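Local coordinates for protein Ton_1535 (Thermococcus onnurineus, PDB 3ZPJ) that is of unknown function but folds as an alpha-solenoid of stacked antiparallel helices interrupted by a left-handed helical turn, at residues A[88-93]-A[127-132]; A[95-100]-A[118-123]; A[59-64]-A[78-83]. One frame throughout, in Å; residues are numbered along the deposited sequence.

Interaction 1: residues A[88-93]-A[127-132]; sequences EYEEDA and AGYPDN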
loop_
_atom_site.group_PDB
_atom_site.type_symbol
_atom_site.label_atom_id
_atom_site.label_comp_id
_atom_site.label_asym_id
_atom_site.label_seq_id
_atom_site.Cartn_x
_atom_site.Cartn_y
_atom_site.Cartn_z
ATOM N N GLU A 88 7.870 18.609 -0.561
ATOM C CA GLU A 88 8.302 18.804 -1.951
ATOM C C GLU A 88 9.629 19.539 -2.135
ATOM O O GLU A 88 9.873 20.139 -3.182
ATOM C CB GLU A 88 7.197 19.471 -2.778
ATOM C CG GLU A 88 5.898 18.685 -2.763
ATOM C CD GLU A 88 4.796 19.346 -3.558
ATOM O OE1 GLU A 88 4.869 20.576 -3.795
ATOM O OE2 GLU A 88 3.855 18.623 -3.947
ATOM N N TYR A 89 10.484 19.487 -1.120
ATOM C CA TYR A 89 11.860 19.947 -1.271
ATOM C C TYR A 89 12.714 18.747 -1.667
ATOM O O TYR A 89 13.460 18.187 -0.860
ATOM C CB TYR A 89 12.370 20.579 0.018
ATOM C CG TYR A 89 11.596 21.807 0.433
ATOM C CD1 TYR A 89 11.932 23.065 -0.060
ATOM C CD2 TYR A 89 10.530 21.715 1.319
ATOM C CE1 TYR A 89 11.229 24.189 0.317
ATOM C CE2 TYR A 89 9.821 22.838 1.702
ATOM C CZ TYR A 89 10.175 24.070 1.197
ATOM O OH TYR A 89 9.471 25.190 1.575
ATOM N N GLU A 90 12.588 18.360 -2.925
ATOM C CA GLU A 90 13.117 17.095 -3.380
ATOM C C GLU A 90 14.639 17.067 -3.419
ATOM O O GLU A 90 15.247 16.080 -3.018
ATOM C CB GLU A 90 12.533 16.754 -4.747
ATOM C CG GLU A 90 12.626 15.289 -5.112
ATOM C CD GLU A 90 12.028 15.005 -6.471
ATOM O OE1 GLU A 90 11.632 15.972 -7.159
ATOM O OE2 GLU A 90 11.952 13.820 -6.855
ATOM N N GLU A 91 15.253 18.142 -3.896
ATOM C CA GLU A 91 16.713 18.202 -3.957
ATOM C C GLU A 91 17.296 18.117 -2.558
ATOM O O GLU A 91 18.312 17.458 -2.331
ATOM C CB GLU A 91 17.177 19.487 -4.633
ATOM C CG GLU A 91 18.695 19.619 -4.775
ATOM C CD GLU A 91 19.104 20.875 -5.548
ATOM O OE1 GLU A 91 18.829 20.944 -6.767
ATOM O OE2 GLU A 91 19.691 21.799 -4.938
ATOM N N ASP A 92 16.636 18.774 -1.615
ATOM C CA ASP A 92 17.109 18.775 -0.248
ATOM C C ASP A 92 16.878 17.431 0.414
ATOM O O ASP A 92 17.715 16.964 1.181
ATOM C CB ASP A 92 16.437 19.890 0.535
ATOM C CG ASP A 92 16.680 21.252 -0.085
ATOM O OD1 ASP A 92 17.764 21.827 0.153
ATOM O OD2 ASP A 92 15.794 21.737 -0.820
ATOM N N ALA A 93 15.744 16.806 0.113
ATOM C CA ALA A 93 15.447 15.483 0.647
ATOM C C ALA A 93 16.508 14.474 0.227
ATOM O O ALA A 93 16.963 13.672 1.047
ATOM C CB ALA A 93 14.063 15.012 0.204
ATOM N N ALA A 127 8.516 9.011 2.069
ATOM C CA ALA A 127 8.836 10.185 1.245
ATOM C C ALA A 127 8.181 10.149 -0.132
ATOM O O ALA A 127 8.212 11.133 -0.866
ATOM C CB ALA A 127 10.340 10.284 1.081
ATOM N N GLY A 128 7.605 9.008 -0.494
ATOM C CA GLY A 128 7.050 8.851 -1.821
ATOM C C GLY A 128 8.068 8.414 -2.861
ATOM O O GLY A 128 7.929 8.730 -4.034
ATOM N N TYR A 129 9.085 7.669 -2.440
ATOM C CA TYR A 129 10.122 7.190 -3.354
ATOM C C TYR A 129 10.193 5.675 -3.282
ATOM O O TYR A 129 11.171 5.113 -2.799
ATOM C CB TYR A 129 11.486 7.771 -2.982
ATOM C CG TYR A 129 11.533 9.276 -2.876
ATOM C CD1 TYR A 129 10.758 10.071 -3.700
ATOM C CD2 TYR A 129 12.371 9.903 -1.960
ATOM C CE1 TYR A 129 10.809 11.443 -3.621
ATOM C CE2 TYR A 129 12.430 11.275 -1.874
ATOM C CZ TYR A 129 11.645 12.044 -2.711
ATOM O OH TYR A 129 11.691 13.418 -2.645
ATOM N N PRO A 130 9.146 4.997 -3.757
ATOM C CA PRO A 130 9.054 3.554 -3.531
ATOM C C PRO A 130 10.181 2.761 -4.195
ATOM O O PRO A 130 10.687 1.817 -3.586
ATOM C CB PRO A 130 7.705 3.197 -4.142
ATOM C CG PRO A 130 7.448 4.282 -5.133
ATOM C CD PRO A 130 7.999 5.510 -4.516
ATOM N N ASP A 131 10.576 3.135 -5.405
ATOM C CA ASP A 131 11.633 2.401 -6.073
ATOM C C ASP A 131 12.966 2.504 -5.325
ATOM O O ASP A 131 13.651 1.494 -5.171
ATOM C CB ASP A 131 11.767 2.837 -7.532
ATOM C CG ASP A 131 10.505 2.564 -8.331
ATOM O OD1 ASP A 131 10.297 1.398 -8.727
ATOM O OD2 ASP A 131 9.717 3.509 -8.556
ATOM N N ASN A 132 13.327 3.701 -4.851
ATOM C CA ASN A 132 14.553 3.856 -4.054
ATOM C C ASN A 132 14.464 3.051 -2.765
ATOM O O ASN A 132 15.432 2.429 -2.332
ATOM C CB ASN A 132 14.820 5.322 -3.694
ATOM C CG ASN A 132 15.172 6.159 -4.892
ATOM O OD1 ASN A 132 14.391 6.267 -5.835
ATOM N ND2 ASN A 132 16.347 6.771 -4.859
#

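Interaction 2: residues A[95-100]-A[118-123]; sequences DFFNRA and STLAYH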
loop_
_atom_site.group_PDB
_atom_site.type_symbol
_atom_site.label_atom_id
_atom_site.label_comp_id
_atom_site.label_asym_id
_atom_site.label_seq_id
_atom_site.Cartn_x
_atom_site.Cartn_y
_atom_site.Cartn_z
ATOM N N ASP A 95 19.475 15.073 -0.778
ATOM C CA ASP A 95 20.709 15.442 -0.095
ATOM C C ASP A 95 20.746 14.748 1.270
ATOM O O ASP A 95 21.723 14.082 1.610
ATOM C CB ASP A 95 20.814 16.964 0.047
ATOM C CG ASP A 95 22.040 17.414 0.848
ATOM O OD1 ASP A 95 22.928 16.590 1.163
ATOM O OD2 ASP A 95 22.123 18.622 1.152
ATOM N N PHE A 96 19.676 14.874 2.046
ATOM C CA PHE A 96 19.675 14.238 3.360
ATOM C C PHE A 96 19.627 12.720 3.334
ATOM O O PHE A 96 20.251 12.071 4.171
ATOM C CB PHE A 96 18.639 14.853 4.301
ATOM C CG PHE A 96 19.133 16.106 4.948
ATOM C CD1 PHE A 96 19.169 17.296 4.235
ATOM C CD2 PHE A 96 19.649 16.086 6.233
ATOM C CE1 PHE A 96 19.661 18.452 4.811
ATOM C CE2 PHE A 96 20.137 17.242 6.811
ATOM C CZ PHE A 96 20.142 18.424 6.098
ATOM N N PHE A 97 18.923 12.153 2.361
ATOM C CA PHE A 97 18.979 10.715 2.167
ATOM C C PHE A 97 20.415 10.231 1.901
ATOM O O PHE A 97 20.848 9.215 2.437
ATOM C CB PHE A 97 18.010 10.281 1.067
ATOM C CG PHE A 97 16.582 10.204 1.534
ATOM C CD1 PHE A 97 16.247 9.417 2.632
ATOM C CD2 PHE A 97 15.585 10.940 0.909
ATOM C CE1 PHE A 97 14.935 9.341 3.086
ATOM C CE2 PHE A 97 14.269 10.872 1.362
ATOM C CZ PHE A 97 13.945 10.067 2.454
ATOM N N ASN A 98 21.160 10.982 1.103
ATOM C CA ASN A 98 22.531 10.624 0.813
ATOM C C ASN A 98 23.429 10.756 2.022
ATOM O O ASN A 98 24.384 9.987 2.183
ATOM C CB ASN A 98 23.066 11.453 -0.345
ATOM C CG ASN A 98 22.646 10.896 -1.685
ATOM O OD1 ASN A 98 22.781 9.697 -1.936
ATOM N ND2 ASN A 98 22.111 11.752 -2.546
ATOM N N ARG A 99 23.127 11.733 2.871
ATOM C CA ARG A 99 23.851 11.859 4.119
ATOM C C ARG A 99 23.560 10.626 4.969
ATOM O O ARG A 99 24.473 10.033 5.541
ATOM C CB ARG A 99 23.478 13.144 4.860
ATOM C CG ARG A 99 23.903 14.421 4.143
ATOM C CD ARG A 99 23.801 15.629 5.073
ATOM N NE ARG A 99 23.601 16.871 4.335
ATOM C CZ ARG A 99 23.724 18.085 4.864
ATOM N NH1 ARG A 99 24.061 18.229 6.144
ATOM N NH2 ARG A 99 23.515 19.156 4.106
ATOM N N ALA A 100 22.292 10.231 5.020
ATOM C CA ALA A 100 21.889 9.035 5.770
ATOM C C ALA A 100 22.657 7.798 5.305
ATOM O O ALA A 100 23.278 7.110 6.112
ATOM C CB ALA A 100 20.375 8.814 5.681
ATOM N N SER A 118 17.200 -0.301 6.779
ATOM C CA SER A 118 15.787 -0.590 6.540
ATOM C C SER A 118 14.904 0.535 7.070
ATOM O O SER A 118 13.793 0.727 6.580
ATOM C CB SER A 118 15.387 -1.947 7.134
ATOM O OG SER A 118 15.943 -2.117 8.422
ATOM N N THR A 119 15.403 1.262 8.072
ATOM C CA THR A 119 14.730 2.433 8.635
ATOM C C THR A 119 14.755 3.538 7.591
ATOM O O THR A 119 13.755 4.208 7.323
ATOM C CB THR A 119 15.454 2.951 9.923
ATOM O OG1 THR A 119 15.253 2.031 10.997
ATOM C CG2 THR A 119 14.920 4.317 10.356
ATOM N N LEU A 120 15.927 3.718 7.011
ATOM C CA LEU A 120 16.136 4.687 5.958
ATOM C C LEU A 120 15.299 4.318 4.741
ATOM O O LEU A 120 14.691 5.179 4.115
ATOM C CB LEU A 120 17.617 4.710 5.625
ATOM C CG LEU A 120 18.255 5.229 4.340
ATOM C CD1 LEU A 120 17.650 6.507 3.838
ATOM C CD2 LEU A 120 19.751 5.430 4.645
ATOM N N ALA A 121 15.265 3.034 4.414
ATOM C CA ALA A 121 14.389 2.570 3.350
ATOM C C ALA A 121 12.930 2.893 3.685
ATOM O O ALA A 121 12.147 3.270 2.814
ATOM C CB ALA A 121 14.560 1.082 3.140
ATOM N N TYR A 122 12.557 2.731 4.950
ATOM C CA TYR A 122 11.185 3.007 5.340
ATOM C C TYR A 122 10.893 4.482 5.134
ATOM O O TYR A 122 9.810 4.834 4.638
ATOM C CB TYR A 122 10.916 2.599 6.787
ATOM C CG TYR A 122 9.627 3.160 7.338
ATOM C CD1 TYR A 122 8.410 2.568 7.031
ATOM C CD2 TYR A 122 9.621 4.287 8.154
ATOM C CE1 TYR A 122 7.227 3.072 7.517
ATOM C CE2 TYR A 122 8.436 4.809 8.633
ATOM C CZ TYR A 122 7.243 4.185 8.321
ATOM O OH TYR A 122 6.054 4.680 8.809
ATOM N N HIS A 123 11.866 5.342 5.476
ATOM C CA HIS A 123 11.688 6.783 5.261
ATOM C C HIS A 123 11.622 7.166 3.786
ATOM O O HIS A 123 10.827 8.033 3.397
ATOM C CB HIS A 123 12.689 7.614 6.058
ATOM C CG HIS A 123 12.400 7.603 7.522
ATOM N ND1 HIS A 123 11.453 8.424 8.096
ATOM C CD2 HIS A 123 12.882 6.829 8.523
ATOM C CE1 HIS A 123 11.380 8.167 9.390
ATOM N NE2 HIS A 123 12.235 7.206 9.675
#

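Interaction 3: residues A[59-64]-A[78-83]; sequences DAMYIA and SIIAST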
loop_
_atom_site.group_PDB
_atom_site.type_symbol
_atom_site.label_atom_id
_atom_site.label_comp_id
_atom_site.label_asym_id
_atom_site.label_seq_id
_atom_site.Cartn_x
_atom_site.Cartn_y
_atom_site.Cartn_z
ATOM N N ASP A 59 16.665 23.765 13.419
ATOM C CA ASP A 59 16.924 23.223 14.751
ATOM C C ASP A 59 17.113 21.718 14.697
ATOM O O ASP A 59 18.007 21.160 15.347
ATOM C CB ASP A 59 15.786 23.559 15.698
ATOM C CG ASP A 59 15.736 25.014 16.035
ATOM O OD1 ASP A 59 16.745 25.718 15.796
ATOM O OD2 ASP A 59 14.686 25.450 16.540
ATOM N N ALA A 60 16.264 21.078 13.901
ATOM C CA ALA A 60 16.340 19.649 13.675
ATOM C C ALA A 60 17.652 19.311 12.979
ATOM O O ALA A 60 18.361 18.397 13.402
ATOM C CB ALA A 60 15.130 19.166 12.858
ATOM N N MET A 61 17.985 20.065 11.933
ATOM C CA MET A 61 19.245 19.863 11.216
ATOM C C MET A 61 20.434 20.038 12.152
ATOM O O MET A 61 21.426 19.336 12.042
ATOM C CB MET A 61 19.373 20.823 10.025
ATOM C CG MET A 61 18.519 20.452 8.814
ATOM S SD MET A 61 18.416 21.763 7.572
ATOM C CE MET A 61 17.404 20.929 6.385
ATOM N N TYR A 62 20.333 20.981 13.074
ATOM C CA TYR A 62 21.430 21.247 14.008
ATOM C C TYR A 62 21.618 20.073 14.965
ATOM O O TYR A 62 22.739 19.670 15.254
ATOM C CB TYR A 62 21.145 22.525 14.792
ATOM C CG TYR A 62 22.082 22.800 15.952
ATOM C CD1 TYR A 62 23.441 22.987 15.747
ATOM C CD2 TYR A 62 21.594 22.917 17.245
ATOM C CE1 TYR A 62 24.296 23.258 16.806
ATOM C CE2 TYR A 62 22.437 23.195 18.309
ATOM C CZ TYR A 62 23.787 23.364 18.083
ATOM O OH TYR A 62 24.635 23.631 19.136
ATOM N N ILE A 63 20.509 19.530 15.451
ATOM C CA ILE A 63 20.565 18.386 16.348
ATOM C C ILE A 63 21.206 17.172 15.661
ATOM O O ILE A 63 22.053 16.491 16.243
ATOM C CB ILE A 63 19.173 18.061 16.904
ATOM C CG1 ILE A 63 18.710 19.209 17.803
ATOM C CG2 ILE A 63 19.191 16.751 17.667
ATOM C CD1 ILE A 63 17.318 19.070 18.339
ATOM N N ALA A 64 20.846 16.945 14.403
ATOM C CA ALA A 64 21.407 15.833 13.636
ATOM C C ALA A 64 22.906 16.023 13.394
ATOM O O ALA A 64 23.677 15.060 13.390
ATOM C CB ALA A 64 20.677 15.677 12.316
ATOM N N SER A 78 17.438 10.701 8.081
ATOM C CA SER A 78 16.309 10.070 7.380
ATOM C C SER A 78 15.003 10.742 7.725
ATOM O O SER A 78 14.183 11.015 6.846
ATOM C CB SER A 78 16.199 8.593 7.732
ATOM O OG SER A 78 17.297 7.882 7.221
ATOM N N ILE A 79 14.810 10.991 9.016
ATOM C CA ILE A 79 13.633 11.710 9.500
ATOM C C ILE A 79 13.515 13.084 8.838
ATOM O O ILE A 79 12.465 13.451 8.307
ATOM C CB ILE A 79 13.668 11.817 11.020
ATOM C CG1 ILE A 79 13.739 10.400 11.612
ATOM C CG2 ILE A 79 12.447 12.590 11.555
ATOM C CD1 ILE A 79 13.682 10.342 13.121
ATOM N N ILE A 80 14.613 13.820 8.827
ATOM C CA ILE A 80 14.652 15.116 8.170
ATOM C C ILE A 80 14.367 14.976 6.675
ATOM O O ILE A 80 13.640 15.780 6.086
ATOM C CB ILE A 80 16.027 15.769 8.401
ATOM C CG1 ILE A 80 16.160 16.149 9.885
ATOM C CG2 ILE A 80 16.229 16.954 7.466
ATOM C CD1 ILE A 80 17.560 16.521 10.315
ATOM N N ALA A 81 14.931 13.932 6.078
ATOM C CA ALA A 81 14.821 13.695 4.637
ATOM C C ALA A 81 13.394 13.447 4.165
ATOM O O ALA A 81 12.976 14.003 3.165
ATOM C CB ALA A 81 15.707 12.535 4.217
ATOM N N SER A 82 12.658 12.595 4.873
ATOM C CA SER A 82 11.292 12.296 4.456
ATOM C C SER A 82 10.348 13.480 4.680
ATOM O O SER A 82 9.448 13.694 3.877
ATOM C CB SER A 82 10.745 10.993 5.073
ATOM O OG SER A 82 10.665 11.052 6.479
ATOM N N THR A 83 10.579 14.282 5.720
ATOM C CA THR A 83 9.718 15.441 5.940
ATOM C C THR A 83 9.924 16.529 4.873
ATOM O O THR A 83 8.963 17.197 4.461
ATOM C CB THR A 83 9.825 16.017 7.384
ATOM O OG1 THR A 83 10.992 16.821 7.503
ATOM C CG2 THR A 83 9.893 14.902 8.401
#

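Interaction 1: residues A[88-93]-A[127-132]
This is a small, partly buried van der Waals contact between the starts of two helices of the alpha-solenoid, 90-104 and 130-146, made by the phenol end of Tyr129 against Glu90 and Ala93. Tyr129 is the N-cap residue of its helix and reaches across with its ring. The hydroxyl leads: Tyr129 OH lies 3.2 Å from Glu90 CG and 4.0 Å from Ala93 CB, one turn further on, so it meets methylene and methyl carbons of the first helical turn. Glu90 has CG anti to its own backbone N (chi1 -160°) and an extended chain beyond, which carries the carboxylate obliquely past the ring; Glu90 OE2 ends 4.2 Å from Tyr129 CE1, with the carboxylate and ring planes 19° apart. On one face of the ring sits a carbonyl from its own segment, Ala127 O, 3.8 Å above the plane and offset toward the rim. The chain turns here at Gly128, whose positive phi closes a Schellman motif at the end of helix 110-126. Beyond Glu90 and Ala93, the Tyr129 side chain touches Ala85 of helix 70-86, Met94 and Phe97 of helix 90-104, and Leu124 of helix 110-126, which places it where four successive helices converge.

Interaction 2: residues A[95-100]-A[118-123]
Phe97 and Leu120 meet at the edge of the phenylalanine ring: Leu120 CD1 lies near the ring plane, 3.4 Å from Phe97 CD1. The other methyl of the same leucine, CD2, packs 3.6 Å from Ala100 CB, so the fork of Leu120 takes one partner on each branch, three residues apart on helix 90-104. CG standing anti to the backbone N (chi1 160°) points that fork at helix 90-104. At its far end the ring passes to the next turn of the partner helix, where Phe97 CZ is 3.8 Å from the backbone oxygen His123 O and Phe97 CE1 is 4.1 Å from His123 CB. With an alanine here instead of Phe97, Leu120 CD1 and the backbone at His123 would probably lose their aromatic neighbour, and a gap is likely to open between the helices. The two segments run antiparallel at 169°, with their axes 11.0 Å apart, as expected for consecutive helices of an alpha-solenoid. Helix 70-86 packs against both: Phe97 touches Ala81, while Ala100 and Leu120 both touch Ser78. The imidazole of His123 heads away from Phe97, its ND1 hydrogen-bonded to Ser82 OG. On helix 90-104 itself, a salt bridge links Arg99 NE to Asp95 OD1 (3.3 Å) with the acceptor in the guanidinium plane, and one face of that guanidinium lies against Phe96.

Interaction 3: residues A[59-64]-A[78-83]
Ile80 sets its CG1 branch beside the backbone N and anti to the carbonyl carbon (chi1 -69°), and a second torsion of 167° extends that branch, so that the terminal methyl CD1 is driven into the surface of helix 53-66. There it rests on one turn of the helix, touching three residues. Ile80 CD1 lies 3.7 Å from the backbone oxygen Ala60 O, 3.8 Å from Met61 CA and 3.8 Å from Ala64 CB, touching main chain as much as side chain. The small alanines allow this close approach: both turn their methyls toward helix 70-86, and Ala60 CB is a looser neighbour, 4.4 Å from Ile80 CG1. The other branch of the isoleucine is covered from the side by Met61, whose extended chain brings its CE to 4.3 Å from Ile80 CG2.

Helices 53-66 and 70-86 follow each other in the chain and form an antiparallel hairpin, the recurring element of an alpha-solenoid. Their short segments cross at -153°, with the axes 10.5 Å apart, and Met61 and Ile80 are the residues whose CA atoms come nearest. Everything that meets between the two segments is apolar apart from Ala60 O.

The hydroxyls of Ser78 and Thr83 find partners within their own helix. Thr83 OG1 donates to the carbonyl oxygen Ile80 O at 3.2 Å, tilted from the carbonyl plane, and Ser78 OG bonds back to Ala74 O. Phe96 of helix 90-104 touches both Ile80 and Met61, bringing the next helix of the solenoid against this pair. Toward the N-terminal side of the fold, helix 29-45 is met by Ile63 through Gln32 and by Ile79 through Gln34 and Thr37.

Overall arrangement
Interactions 2 and 3 are buried contacts between consecutive antiparallel helices, whereas interaction 1 is only partly buried and joins the starts of two helices that are not consecutive. Interactions 1 and 2 share helix 90-104, and along the chain interaction 2 is nested inside the loop that interaction 1 closes; Tyr129 CE2 and Phe97 CE2, 3.7 Å apart, link them directly. Interaction 3 comes earlier in the chain, yet its helix 70-86 packs against both others. Chemistry follows place: aliphatic groups fill both buried contacts, joined in interaction 2 by an aromatic edge, while a tyrosine hydroxyl and a glutamate chain make the partly exposed one. The His123-Ser82 hydrogen bond ties interactions 2 and 3 together.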